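D-aminopeptidase (Bacillus subtilis, PDB 1HI9) hydrolyses N-terminal residues from peptides that contain D-amino acids, working as a zinc-dependent homodecamer whose active sites line a central chamber. Local coordinates at residues M35-N40 against L66-H72; E45-C51 against T198-L202; L91-F95 against A141-V146; M150-R156 against T170-T176; P213-P217 against Q250-M254. All blocks are in the same frame, centred on the assembly; numbering follows the deposited sequence.

Contact 1: residues M35-N40 against L66-H72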
# COMPACT_ATOMS: atom_id res chain seq x y z
N MET A 35 -10.90 26.69 -13.78
CA MET A 35 -12.20 26.42 -14.37
C MET A 35 -13.29 27.32 -13.78
O MET A 35 -14.11 27.87 -14.51
CB MET A 35 -12.59 24.96 -14.12
CG MET A 35 -13.99 24.59 -14.61
SD MET A 35 -14.44 22.92 -14.15
CE MET A 35 -15.86 22.62 -15.14
N THR A 36 -13.30 27.45 -12.46
CA THR A 36 -14.29 28.28 -11.80
C THR A 36 -14.11 29.74 -12.22
O THR A 36 -15.08 30.43 -12.53
CB THR A 36 -14.17 28.16 -10.28
OG1 THR A 36 -14.42 26.81 -9.89
CG2 THR A 36 -15.17 29.08 -9.58
N GLU A 37 -12.87 30.20 -12.26
CA GLU A 37 -12.61 31.57 -12.66
C GLU A 37 -12.97 31.82 -14.11
O GLU A 37 -13.48 32.89 -14.44
CB GLU A 37 -11.16 31.93 -12.37
CG GLU A 37 -10.89 31.94 -10.88
CD GLU A 37 -9.49 32.37 -10.53
OE1 GLU A 37 -8.53 31.76 -11.07
OE2 GLU A 37 -9.35 33.31 -9.72
N GLU A 38 -12.71 30.84 -14.97
CA GLU A 38 -13.04 30.97 -16.39
C GLU A 38 -14.53 31.18 -16.54
O GLU A 38 -14.97 32.04 -17.30
CB GLU A 38 -12.62 29.71 -17.16
CG GLU A 38 -13.02 29.73 -18.63
CD GLU A 38 -11.94 29.17 -19.56
OE1 GLU A 38 -10.77 29.56 -19.42
OE2 GLU A 38 -12.27 28.34 -20.43
N ALA A 39 -15.32 30.41 -15.81
CA ALA A 39 -16.76 30.53 -15.86
C ALA A 39 -17.21 31.90 -15.35
O ALA A 39 -18.16 32.49 -15.88
CB ALA A 39 -17.42 29.42 -15.02
N ASN A 40 -16.54 32.41 -14.31
CA ASN A 40 -16.90 33.71 -13.77
C ASN A 40 -16.79 34.80 -14.81
O ASN A 40 -17.63 35.70 -14.86
CB ASN A 40 -16.05 34.06 -12.54
CG ASN A 40 -16.44 33.27 -11.30
OD1 ASN A 40 -17.60 32.86 -11.14
ND2 ASN A 40 -15.49 33.08 -10.40
N LEU A 66 -16.61 22.71 -10.29
CA LEU A 66 -16.78 24.14 -10.05
C LEU A 66 -16.89 24.35 -8.54
O LEU A 66 -17.61 23.62 -7.86
CB LEU A 66 -18.04 24.64 -10.75
CG LEU A 66 -17.94 24.68 -12.28
CD1 LEU A 66 -19.28 25.04 -12.88
CD2 LEU A 66 -16.88 25.69 -12.68
N MET A 67 -16.16 25.33 -8.03
CA MET A 67 -16.16 25.59 -6.59
C MET A 67 -17.26 26.54 -6.19
O MET A 67 -17.22 27.73 -6.51
CB MET A 67 -14.79 26.12 -6.16
CG MET A 67 -13.66 25.24 -6.65
SD MET A 67 -12.09 25.57 -5.88
CE MET A 67 -11.51 26.99 -6.79
N VAL A 68 -18.25 26.01 -5.49
CA VAL A 68 -19.41 26.81 -5.08
C VAL A 68 -19.04 28.04 -4.26
O VAL A 68 -19.72 29.06 -4.34
CB VAL A 68 -20.42 25.93 -4.31
CG1 VAL A 68 -19.84 25.50 -2.97
CG2 VAL A 68 -21.72 26.69 -4.13
N GLU A 69 -17.96 27.96 -3.49
CA GLU A 69 -17.54 29.09 -2.67
C GLU A 69 -16.79 30.18 -3.44
O GLU A 69 -16.52 31.26 -2.90
CB GLU A 69 -16.68 28.61 -1.49
CG GLU A 69 -15.44 27.81 -1.87
CD GLU A 69 -15.70 26.31 -2.00
OE1 GLU A 69 -15.40 25.57 -1.03
OE2 GLU A 69 -16.21 25.88 -3.06
N LYS A 70 -16.47 29.92 -4.71
CA LYS A 70 -15.76 30.92 -5.51
C LYS A 70 -16.49 31.31 -6.79
O LYS A 70 -16.06 32.23 -7.49
CB LYS A 70 -14.35 30.43 -5.85
CG LYS A 70 -13.33 30.67 -4.75
CD LYS A 70 -12.02 29.98 -5.06
CE LYS A 70 -10.91 30.41 -4.12
NZ LYS A 70 -10.50 31.83 -4.35
N LEU A 71 -17.59 30.64 -7.09
CA LEU A 71 -18.34 30.96 -8.29
C LEU A 71 -19.06 32.29 -8.08
O LEU A 71 -19.29 32.69 -6.94
CB LEU A 71 -19.37 29.86 -8.59
CG LEU A 71 -20.01 29.91 -9.97
CD1 LEU A 71 -18.98 29.49 -11.02
CD2 LEU A 71 -21.22 28.99 -10.02
N HIS A 72 -19.40 32.97 -9.17
CA HIS A 72 -20.10 34.25 -9.09
C HIS A 72 -21.32 34.04 -8.21
O HIS A 72 -22.18 33.21 -8.50
CB HIS A 72 -20.52 34.71 -10.49
CG HIS A 72 -20.93 36.16 -10.56
ND1 HIS A 72 -22.00 36.66 -9.86
CD2 HIS A 72 -20.40 37.20 -11.25
CE1 HIS A 72 -22.13 37.95 -10.12
NE2 HIS A 72 -21.17 38.30 -10.96

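Contact 2: residues E45-C51 against T198-L202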
# COMPACT_ATOMS: atom_id res chain seq x y z
N GLU A 45 -19.88 38.83 -17.50
CA GLU A 45 -20.25 39.52 -18.72
C GLU A 45 -21.69 39.24 -19.11
O GLU A 45 -22.33 40.05 -19.78
CB GLU A 45 -19.31 39.14 -19.86
CG GLU A 45 -19.52 39.97 -21.12
CD GLU A 45 -19.66 41.45 -20.80
OE1 GLU A 45 -18.84 41.97 -20.01
OE2 GLU A 45 -20.58 42.09 -21.35
N ALA A 46 -22.21 38.09 -18.70
CA ALA A 46 -23.60 37.75 -19.02
C ALA A 46 -24.53 38.74 -18.35
O ALA A 46 -25.42 39.30 -18.98
CB ALA A 46 -23.91 36.33 -18.55
N PHE A 47 -24.32 38.94 -17.05
CA PHE A 47 -25.12 39.87 -16.27
C PHE A 47 -24.90 41.28 -16.79
O PHE A 47 -25.86 42.05 -16.96
CB PHE A 47 -24.74 39.80 -14.79
CG PHE A 47 -25.24 38.57 -14.09
CD1 PHE A 47 -24.37 37.74 -13.41
CD2 PHE A 47 -26.59 38.26 -14.10
CE1 PHE A 47 -24.83 36.61 -12.74
CE2 PHE A 47 -27.06 37.13 -13.44
CZ PHE A 47 -26.18 36.31 -12.75
N ASN A 48 -23.65 41.63 -17.05
CA ASN A 48 -23.31 42.95 -17.54
C ASN A 48 -23.98 43.23 -18.87
O ASN A 48 -24.14 44.39 -19.25
CB ASN A 48 -21.79 43.08 -17.71
CG ASN A 48 -21.39 44.44 -18.25
OD1 ASN A 48 -21.71 45.47 -17.66
ND2 ASN A 48 -20.67 44.45 -19.36
N SER A 49 -24.37 42.18 -19.58
CA SER A 49 -25.01 42.34 -20.88
C SER A 49 -26.53 42.27 -20.83
O SER A 49 -27.18 42.13 -21.87
CB SER A 49 -24.48 41.30 -21.88
OG SER A 49 -23.18 41.64 -22.34
N GLY A 50 -27.10 42.35 -19.64
CA GLY A 50 -28.55 42.32 -19.52
C GLY A 50 -29.18 41.09 -18.91
O GLY A 50 -30.27 41.18 -18.35
N CYS A 51 -28.51 39.94 -19.01
CA CYS A 51 -29.07 38.71 -18.45
C CYS A 51 -29.47 38.89 -16.98
O CYS A 51 -28.73 39.47 -16.18
CB CYS A 51 -28.06 37.56 -18.59
SG CYS A 51 -27.74 37.08 -20.31
N THR A 198 -18.33 36.75 -25.14
CA THR A 198 -19.61 36.55 -24.49
C THR A 198 -20.51 37.75 -24.79
O THR A 198 -21.71 37.59 -25.05
CB THR A 198 -19.45 36.40 -22.96
OG1 THR A 198 -18.65 35.25 -22.68
CG2 THR A 198 -20.81 36.23 -22.30
N ALA A 199 -19.93 38.95 -24.75
CA ALA A 199 -20.69 40.16 -25.04
C ALA A 199 -21.24 40.12 -26.46
O ALA A 199 -22.43 40.34 -26.69
CB ALA A 199 -19.82 41.39 -24.84
N PHE A 200 -20.37 39.83 -27.42
CA PHE A 200 -20.78 39.78 -28.81
C PHE A 200 -21.85 38.72 -29.05
O PHE A 200 -22.81 38.95 -29.78
CB PHE A 200 -19.59 39.49 -29.72
CG PHE A 200 -19.94 39.51 -31.19
CD1 PHE A 200 -20.00 40.71 -31.89
CD2 PHE A 200 -20.25 38.33 -31.86
CE1 PHE A 200 -20.37 40.74 -33.23
CE2 PHE A 200 -20.63 38.34 -33.20
CZ PHE A 200 -20.69 39.55 -33.89
N ALA A 201 -21.66 37.56 -28.43
CA ALA A 201 -22.60 36.46 -28.59
C ALA A 201 -24.01 36.83 -28.13
O ALA A 201 -24.98 36.49 -28.79
CB ALA A 201 -22.11 35.24 -27.82
N LEU A 202 -24.10 37.52 -27.00
CA LEU A 202 -25.40 37.91 -26.47
C LEU A 202 -26.11 38.97 -27.31
O LEU A 202 -27.34 38.96 -27.41
CB LEU A 202 -25.26 38.39 -25.02
CG LEU A 202 -25.09 37.28 -23.97
CD1 LEU A 202 -24.67 37.87 -22.65
CD2 LEU A 202 -26.39 36.52 -23.84

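Contact 3: residues L91-F95 against A141-V146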
# COMPACT_ATOMS: atom_id res chain seq x y z
N LEU A 91 -31.73 22.60 -18.49
CA LEU A 91 -32.01 23.39 -19.69
C LEU A 91 -33.44 23.12 -20.20
O LEU A 91 -33.78 21.98 -20.52
CB LEU A 91 -31.00 23.03 -20.79
CG LEU A 91 -30.69 24.06 -21.88
CD1 LEU A 91 -29.73 23.46 -22.90
CD2 LEU A 91 -31.96 24.51 -22.56
N ASP A 92 -34.27 24.16 -20.26
CA ASP A 92 -35.64 24.04 -20.77
C ASP A 92 -35.92 25.15 -21.78
O ASP A 92 -35.02 25.91 -22.12
CB ASP A 92 -36.65 24.09 -19.62
CG ASP A 92 -36.56 25.37 -18.81
OD1 ASP A 92 -36.16 26.41 -19.39
OD2 ASP A 92 -36.89 25.34 -17.61
N ASP A 93 -37.17 25.26 -22.23
CA ASP A 93 -37.55 26.27 -23.21
C ASP A 93 -37.68 27.69 -22.68
O ASP A 93 -38.05 28.60 -23.41
CB ASP A 93 -38.85 25.86 -23.92
CG ASP A 93 -40.06 25.87 -22.99
OD1 ASP A 93 -41.14 25.42 -23.43
OD2 ASP A 93 -39.94 26.33 -21.83
N THR A 94 -37.38 27.88 -21.40
CA THR A 94 -37.49 29.21 -20.81
C THR A 94 -36.17 29.98 -20.90
O THR A 94 -36.07 31.09 -20.38
CB THR A 94 -37.90 29.13 -19.33
OG1 THR A 94 -36.77 28.72 -18.55
CG2 THR A 94 -39.03 28.11 -19.16
N PHE A 95 -35.17 29.40 -21.54
CA PHE A 95 -33.88 30.06 -21.67
C PHE A 95 -33.73 30.75 -23.03
O PHE A 95 -34.16 30.23 -24.07
CB PHE A 95 -32.73 29.07 -21.46
CG PHE A 95 -32.53 28.67 -20.02
CD1 PHE A 95 -33.31 27.67 -19.45
CD2 PHE A 95 -31.59 29.33 -19.23
CE1 PHE A 95 -33.17 27.32 -18.10
CE2 PHE A 95 -31.44 28.99 -17.88
CZ PHE A 95 -32.23 27.99 -17.32
N ALA A 141 -30.57 21.16 -26.82
CA ALA A 141 -30.91 22.56 -26.68
C ALA A 141 -31.96 22.88 -27.76
O ALA A 141 -32.91 23.62 -27.51
CB ALA A 141 -29.67 23.43 -26.88
N GLY A 142 -31.77 22.30 -28.94
CA GLY A 142 -32.68 22.51 -30.04
C GLY A 142 -34.09 22.02 -29.74
O GLY A 142 -35.07 22.65 -30.13
N TYR A 143 -34.17 20.90 -29.04
CA TYR A 143 -35.46 20.33 -28.67
C TYR A 143 -36.29 21.36 -27.92
O TYR A 143 -37.51 21.36 -28.02
CB TYR A 143 -35.26 19.11 -27.78
CG TYR A 143 -36.55 18.45 -27.36
CD1 TYR A 143 -37.19 17.55 -28.20
CD2 TYR A 143 -37.15 18.77 -26.13
CE1 TYR A 143 -38.41 16.97 -27.83
CE2 TYR A 143 -38.36 18.20 -25.75
CZ TYR A 143 -38.99 17.29 -26.60
OH TYR A 143 -40.18 16.71 -26.23
N TYR A 144 -35.63 22.22 -27.15
CA TYR A 144 -36.33 23.24 -26.38
C TYR A 144 -36.33 24.57 -27.11
O TYR A 144 -36.69 25.60 -26.54
CB TYR A 144 -35.68 23.42 -25.00
CG TYR A 144 -35.84 22.22 -24.09
CD1 TYR A 144 -34.79 21.30 -23.93
CD2 TYR A 144 -37.02 22.00 -23.38
CE1 TYR A 144 -34.93 20.19 -23.08
CE2 TYR A 144 -37.17 20.90 -22.54
CZ TYR A 144 -36.11 20.01 -22.39
OH TYR A 144 -36.26 18.93 -21.56
N ASP A 145 -35.92 24.55 -28.38
CA ASP A 145 -35.86 25.76 -29.19
C ASP A 145 -34.93 26.80 -28.62
O ASP A 145 -35.16 28.00 -28.75
CB ASP A 145 -37.26 26.36 -29.36
CG ASP A 145 -38.02 25.71 -30.48
OD1 ASP A 145 -37.59 25.88 -31.65
OD2 ASP A 145 -39.03 25.03 -30.20
N VAL A 146 -33.87 26.33 -27.98
CA VAL A 146 -32.89 27.24 -27.41
C VAL A 146 -31.64 27.16 -28.26
O VAL A 146 -31.14 26.08 -28.54
CB VAL A 146 -32.55 26.86 -25.97
CG1 VAL A 146 -31.47 27.79 -25.44
CG2 VAL A 146 -33.80 26.94 -25.11

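Contact 4: residues M150-R156 against T170-T176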
# COMPACT_ATOMS: atom_id res chain seq x y z
N MET A 150 -22.90 30.69 -27.87
CA MET A 150 -21.44 30.68 -27.82
C MET A 150 -20.88 29.33 -27.38
O MET A 150 -21.51 28.59 -26.63
CB MET A 150 -20.98 31.76 -26.84
CG MET A 150 -19.49 32.03 -26.82
SD MET A 150 -19.09 33.20 -25.52
CE MET A 150 -17.67 32.41 -24.77
N VAL A 151 -19.67 29.04 -27.86
CA VAL A 151 -18.97 27.81 -27.51
C VAL A 151 -17.50 28.18 -27.32
O VAL A 151 -16.89 28.74 -28.22
CB VAL A 151 -19.10 26.75 -28.65
CG1 VAL A 151 -18.23 25.54 -28.33
CG2 VAL A 151 -20.55 26.31 -28.80
N ALA A 152 -16.96 27.88 -26.14
CA ALA A 152 -15.56 28.18 -25.85
C ALA A 152 -14.80 26.90 -25.55
O ALA A 152 -15.35 25.94 -25.01
CB ALA A 152 -15.47 29.12 -24.67
N GLY A 153 -13.52 26.89 -25.91
CA GLY A 153 -12.69 25.73 -25.69
C GLY A 153 -11.43 25.90 -26.52
O GLY A 153 -10.95 27.03 -26.69
N ASP A 154 -10.88 24.81 -27.04
CA ASP A 154 -9.69 24.91 -27.87
C ASP A 154 -10.11 25.28 -29.29
O ASP A 154 -11.30 25.37 -29.59
CB ASP A 154 -8.92 23.59 -27.88
CG ASP A 154 -9.61 22.50 -28.71
OD1 ASP A 154 -10.84 22.33 -28.58
OD2 ASP A 154 -8.92 21.83 -29.48
N ASP A 155 -9.14 25.49 -30.17
CA ASP A 155 -9.42 25.85 -31.55
C ASP A 155 -10.20 24.77 -32.27
O ASP A 155 -11.03 25.09 -33.11
CB ASP A 155 -8.12 26.15 -32.29
CG ASP A 155 -7.20 24.93 -32.40
OD1 ASP A 155 -6.91 24.29 -31.36
OD2 ASP A 155 -6.76 24.64 -33.54
N ARG A 156 -9.95 23.50 -31.95
CA ARG A 156 -10.68 22.42 -32.63
C ARG A 156 -12.15 22.33 -32.23
O ARG A 156 -13.00 21.97 -33.05
CB ARG A 156 -10.01 21.06 -32.37
CG ARG A 156 -8.56 20.95 -32.80
CD ARG A 156 -8.25 21.57 -34.17
NE ARG A 156 -8.94 20.94 -35.28
CZ ARG A 156 -8.41 20.64 -36.47
NH1 ARG A 156 -7.14 20.89 -36.76
NH2 ARG A 156 -9.21 20.10 -37.37
N THR A 170 -17.56 31.66 -31.29
CA THR A 170 -16.63 30.74 -30.65
C THR A 170 -15.46 31.49 -30.03
O THR A 170 -15.06 32.56 -30.51
CB THR A 170 -16.08 29.70 -31.65
OG1 THR A 170 -15.27 30.36 -32.63
CG2 THR A 170 -17.22 28.98 -32.36
N ALA A 171 -14.92 30.93 -28.96
CA ALA A 171 -13.79 31.53 -28.27
C ALA A 171 -12.72 30.46 -28.05
O ALA A 171 -12.88 29.58 -27.21
CB ALA A 171 -14.25 32.10 -26.94
N ALA A 172 -11.64 30.56 -28.81
CA ALA A 172 -10.55 29.61 -28.72
C ALA A 172 -9.53 30.07 -27.69
O ALA A 172 -8.61 30.81 -28.01
CB ALA A 172 -9.88 29.44 -30.09
N VAL A 173 -9.70 29.62 -26.46
CA VAL A 173 -8.79 30.04 -25.39
C VAL A 173 -7.41 29.41 -25.49
O VAL A 173 -6.48 29.82 -24.81
CB VAL A 173 -9.41 29.73 -24.02
CG1 VAL A 173 -10.71 30.52 -23.85
CG2 VAL A 173 -9.69 28.23 -23.89
N LYS A 174 -7.28 28.39 -26.34
CA LYS A 174 -5.98 27.75 -26.51
C LYS A 174 -5.91 27.04 -27.86
O LYS A 174 -6.93 26.70 -28.44
CB LYS A 174 -5.72 26.76 -25.36
CG LYS A 174 -6.81 25.71 -25.17
CD LYS A 174 -6.53 24.83 -23.97
CE LYS A 174 -7.70 23.88 -23.69
NZ LYS A 174 -7.49 23.03 -22.47
N GLN A 175 -4.69 26.82 -28.34
CA GLN A 175 -4.46 26.15 -29.61
C GLN A 175 -3.95 24.73 -29.39
O GLN A 175 -3.01 24.51 -28.63
CB GLN A 175 -3.41 26.90 -30.44
CG GLN A 175 -3.79 28.32 -30.79
CD GLN A 175 -4.96 28.40 -31.74
OE1 GLN A 175 -4.96 27.75 -32.79
NE2 GLN A 175 -5.96 29.20 -31.39
N THR A 176 -4.59 23.76 -30.06
CA THR A 176 -4.20 22.36 -29.92
C THR A 176 -2.94 22.03 -30.73
O THR A 176 -2.84 22.37 -31.90
CB THR A 176 -5.34 21.44 -30.39
OG1 THR A 176 -6.40 21.46 -29.42
CG2 THR A 176 -4.84 20.02 -30.59

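Contact 5: residues P213-P217 against Q250-M254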
# COMPACT_ATOMS: atom_id res chain seq x y z
N PRO A 213 -33.51 19.06 -33.78
CA PRO A 213 -33.23 17.64 -33.99
C PRO A 213 -34.40 16.94 -34.66
O PRO A 213 -35.53 17.44 -34.63
CB PRO A 213 -33.01 17.13 -32.57
CG PRO A 213 -34.07 17.90 -31.83
CD PRO A 213 -33.92 19.30 -32.38
N PRO A 214 -34.16 15.78 -35.28
CA PRO A 214 -35.21 15.02 -35.95
C PRO A 214 -36.30 14.65 -34.94
O PRO A 214 -36.05 14.61 -33.74
CB PRO A 214 -34.48 13.78 -36.45
CG PRO A 214 -33.08 14.28 -36.68
CD PRO A 214 -32.84 15.15 -35.48
N ASP A 215 -37.51 14.38 -35.44
CA ASP A 215 -38.64 14.00 -34.59
C ASP A 215 -38.38 12.68 -33.87
O ASP A 215 -38.56 12.59 -32.65
CB ASP A 215 -39.91 13.87 -35.43
CG ASP A 215 -40.47 15.21 -35.84
OD1 ASP A 215 -41.46 15.23 -36.62
OD2 ASP A 215 -39.94 16.24 -35.40
N ARG A 216 -37.99 11.66 -34.61
CA ARG A 216 -37.71 10.34 -34.03
C ARG A 216 -36.28 9.99 -34.41
O ARG A 216 -36.04 9.12 -35.25
CB ARG A 216 -38.67 9.29 -34.58
CG ARG A 216 -40.12 9.49 -34.17
CD ARG A 216 -41.03 8.45 -34.84
NE ARG A 216 -40.61 7.08 -34.54
CZ ARG A 216 -40.69 6.52 -33.33
NH1 ARG A 216 -41.18 7.21 -32.31
NH2 ARG A 216 -40.28 5.27 -33.16
N PRO A 217 -35.32 10.66 -33.79
CA PRO A 217 -33.90 10.44 -34.05
C PRO A 217 -33.39 9.03 -33.81
O PRO A 217 -33.84 8.33 -32.90
CB PRO A 217 -33.22 11.47 -33.15
CG PRO A 217 -34.13 11.54 -31.98
CD PRO A 217 -35.50 11.55 -32.63
N GLN A 250 -33.44 3.36 -31.90
CA GLN A 250 -34.48 4.22 -32.44
C GLN A 250 -35.19 4.85 -31.25
O GLN A 250 -35.79 4.15 -30.43
CB GLN A 250 -35.46 3.41 -33.29
CG GLN A 250 -36.72 4.17 -33.71
CD GLN A 250 -36.44 5.37 -34.61
OE1 GLN A 250 -36.11 5.22 -35.79
NE2 GLN A 250 -36.56 6.57 -34.06
N ALA A 251 -35.10 6.17 -31.14
CA ALA A 251 -35.71 6.91 -30.03
C ALA A 251 -37.01 7.59 -30.43
O ALA A 251 -37.26 7.81 -31.61
CB ALA A 251 -34.72 7.95 -29.50
N LYS A 252 -37.82 7.93 -29.43
CA LYS A 252 -39.10 8.60 -29.66
C LYS A 252 -38.88 10.09 -29.90
O LYS A 252 -39.64 10.73 -30.61
CB LYS A 252 -40.03 8.41 -28.46
CG LYS A 252 -40.32 6.96 -28.12
CD LYS A 252 -41.40 6.84 -27.03
CE LYS A 252 -41.01 7.50 -25.71
NZ LYS A 252 -40.89 9.00 -25.78
N ASP A 253 -37.84 10.63 -29.26
CA ASP A 253 -37.47 12.03 -29.38
C ASP A 253 -36.02 12.23 -28.95
O ASP A 253 -35.37 11.30 -28.47
CB ASP A 253 -38.37 12.90 -28.53
CG ASP A 253 -38.60 12.32 -27.16
OD1 ASP A 253 -39.49 11.46 -27.01
OD2 ASP A 253 -37.87 12.69 -26.22
N MET A 254 -35.51 13.45 -29.11
CA MET A 254 -34.13 13.74 -28.74
C MET A 254 -33.86 13.47 -27.26
O MET A 254 -32.78 13.01 -26.90
CB MET A 254 -33.79 15.19 -29.09
CG MET A 254 -32.30 15.52 -29.04
SD MET A 254 -31.30 14.46 -30.11
CE MET A 254 -29.87 14.17 -29.01
O HOH W 1 -36.65 15.12 -30.85

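Contact 1: residues M35-N40 against L66-H72
Helix 28-48 meets the loop between strands 53-58 and 76-80 along one of its sides, and the two segments bury 405 Å² in all. At the start of 35-40, Met35 extends an all-trans side chain, and its CG lies 3.6 Å from Leu66 CD2; the same side chain comes within about 5 Å of the zinc ligand His60. Thr36 makes the first polar link. Its OG1 accepts a nearly straight hydrogen bond from Met67 N (2.9 Å, 173°) and also bonds to Arg32 O one turn back, so the hydroxyl ties the loop to the helix backbone. Its methyl CG2 rests on the peptide that follows Lys70, 3.8 Å from Leu71 N. Ala39, one turn on from Met35, has its CB 4.4 Å from Leu66 CD2 and 4.3 Å from Leu71 CD1, a looser apolar fit. Asn40 closes the segment with its amide: ND2 donates to Lys70 O (3.1 Å, 159°), while OD1 takes a short but bent, weak bond from His72 N (2.7 Å, 129°). Both bonds reach main-chain atoms of the loop, which itself turns back through the bond from Lys70 N to Met67 O (2.9 Å). Helix 28-48 is the crossover of a beta-alpha-beta unit between parallel neighbours 2-7 and 53-58, and here it holds the loop to the next parallel strand, 76-80, beside the two-zinc site.

Contact 2: residues E45-C51 against T198-L202
This is helix-to-helix packing in the helical layer on one face of the mixed sheet of this alpha/beta fold: the C-terminal end of helix 28-48, closed by a Schellman motif, lies against helix 187-203, and both also rest on strands of that sheet. The contact is apolar across the interface and buries 251 Å². Leu202 is its central apolar side chain. CD1 sits 3.8 Å from Ala46 CA and 3.5 Å from Ser49 CB, while CD2 reaches Cys51 SG at 3.8 Å, so the side chain spans the end of the helix and the chain leaving it. A turn earlier, Glu45 lies against Thr198 and Ala199: CG of Glu45 is 4.0 Å from Thr198 CB, and the nearest alpha carbons, those of Glu45 and Ala199, are 6.4 Å apart. The hydroxyl of Thr198 bonds within its own helix, to Leu194 O.

Polar bonding thus stays on each segment's own side. In 45-51 the Schellman pair runs from Cys51 N to Ala46 O (3.2 Å) and from Gly50 N to Phe47 O (3.0 Å). Gly50 is the C-prime residue, with phi 110°, psi -27°; at these angles a CB would jam against the preceding carbonyl oxygen, which explains a glycine here. The Glu45 carboxylate runs forward along its own helix, and OE2 accepts from Asn48 ND2 (3.1 Å, 154°); that same OE2 lies 3.6 Å from Ala199 CB.

Contact 3: residues L91-F95 against A141-V146
Residues 92-95 form a type I beta turn, and the opposing segment is the end of helix 133-143, closed by a Schellman motif: Val146 N bonds to Ala141 O (2.9 Å) and Asp145 N to Gly142 O (2.7 Å), with Asp145 at positive phi as C-prime. Within the turn, Asp92 OD1 accepts from Thr94 N (2.8 Å), an Asx turn, and from Thr94 OG1 (2.5 Å). The backbones come closest at Asp93 and Tyr144, where a CA-H...O contact joins Asp93 CA to Tyr144 O (3.5 Å). Tyr144 presents a ring face to the loop: Asp92 CA lies 3.9 Å from the ring centroid and 21° off its normal, a CH-pi contact. Leu91 packs its CD1 on Ala141 CB and its CD2 on Val146 CG2, both at 4.0 Å; that methyl of Val146 also lies 3.5 Å from Phe95 O. The contact thus sets the loop leading into strand 97-103 against the exit of helix 133-143, just before strand 148-152, while Tyr144 also touches Leu255 of helix 254-268.

Contact 4: residues M150-R156 against T170-T176
Three main-chain bonds join the strands in parallel register: Ala171 N to Val151 O (3.0 Å, 153°), Gly153 N to Ala171 O (3.1 Å, 163°) and Val173 N to Gly153 O (2.9 Å, 138°). Ala171 thus uses both its N and its O, and so does Gly153. The axes of strand segments 150-152 and 170-173 approach to 4.7 Å, with N-to-C directions 11° apart, and Ala152 CB meets Ala171 CB at 3.9 Å on the face covered by helix 187-203. Helix 155-162 links the two strands in a beta-alpha-beta unit of the mixed sheet and packs on the other face, where Val151 and Thr170 point. At its N-cap, Asp154 takes a weak capping bond at OD2 from Arg156 N (3.2 Å) and a short one from Thr176 OG1 (2.5 Å); its OD1 accepts from Ala157 N. Thr176 OG1 in turn accepts from Val112 N. Asp155 OD1 is met by Thr176 N (2.7 Å, 165°), and Asp155 N gives a weak bond to Lys174 O (3.1 Å, 130°). The amine of Lys174 bonds to the carbonyls of Glu10, Ile12 and Leu15, beside the zinc site, and the side chain of Asp154 comes within about 5 Å of that of the zinc ligand His104.

Contact 5: residues P213-P217 against Q250-M254
Two hydrogen bonds lead the contact: Gln250 NE2 donates to Arg216 O (2.9 Å, 167°) and Ala251 N to Pro217 O (3.1 Å, 159°). The Gln250 amide also bonds to Ala251 O (2.8 Å, 147°), so one NE2 bridges carbonyls of both segments, and it lies over a face of the Arg216 guanidinium. Farther along, a water joins the loops, donating to Pro214 O (3.0 Å) and accepting from Met254 N (2.7 Å) at the first turn of helix 254-268. Asp253 is the N-cap of that helix, its OD2 accepting from Glu256 N, while its CA makes a CA-H...O contact with Asp215 O (3.5 Å). Prolines supply the packing: Pro213 CG is 3.9 Å from Met254 CB, and Pro217 CG is 3.6 Å from Asp253 C. The entrance to strand 218-223 is thereby fastened to the exit of its antiparallel neighbour 246-250, with helix 133-143 touching Pro213 and Met254, and helix 254-268 touching Pro217.

Contacts 1 and 2 share helix 28-48 and meet where His72 CE1 lies 4.0 Å from Phe47 CD1. Contact 2 passes on to contact 4 through Met150, whose SD is 3.5 Å from Thr198 OG1. Contacts 1 and 4 have centres 19 Å apart, yet both approach the two-zinc site: the side chain of Met35 lies about 8 Å from a zinc ion and that of Asp154 about 10 Å. Contacts 3 and 5, centres 16 Å apart, join at the end of helix 133-143, with Tyr143 N 3.7 Å from Pro213 CD. Contact 5 lies across the chain's centre from contacts 1 and 4, with centres 35 and 29 Å away.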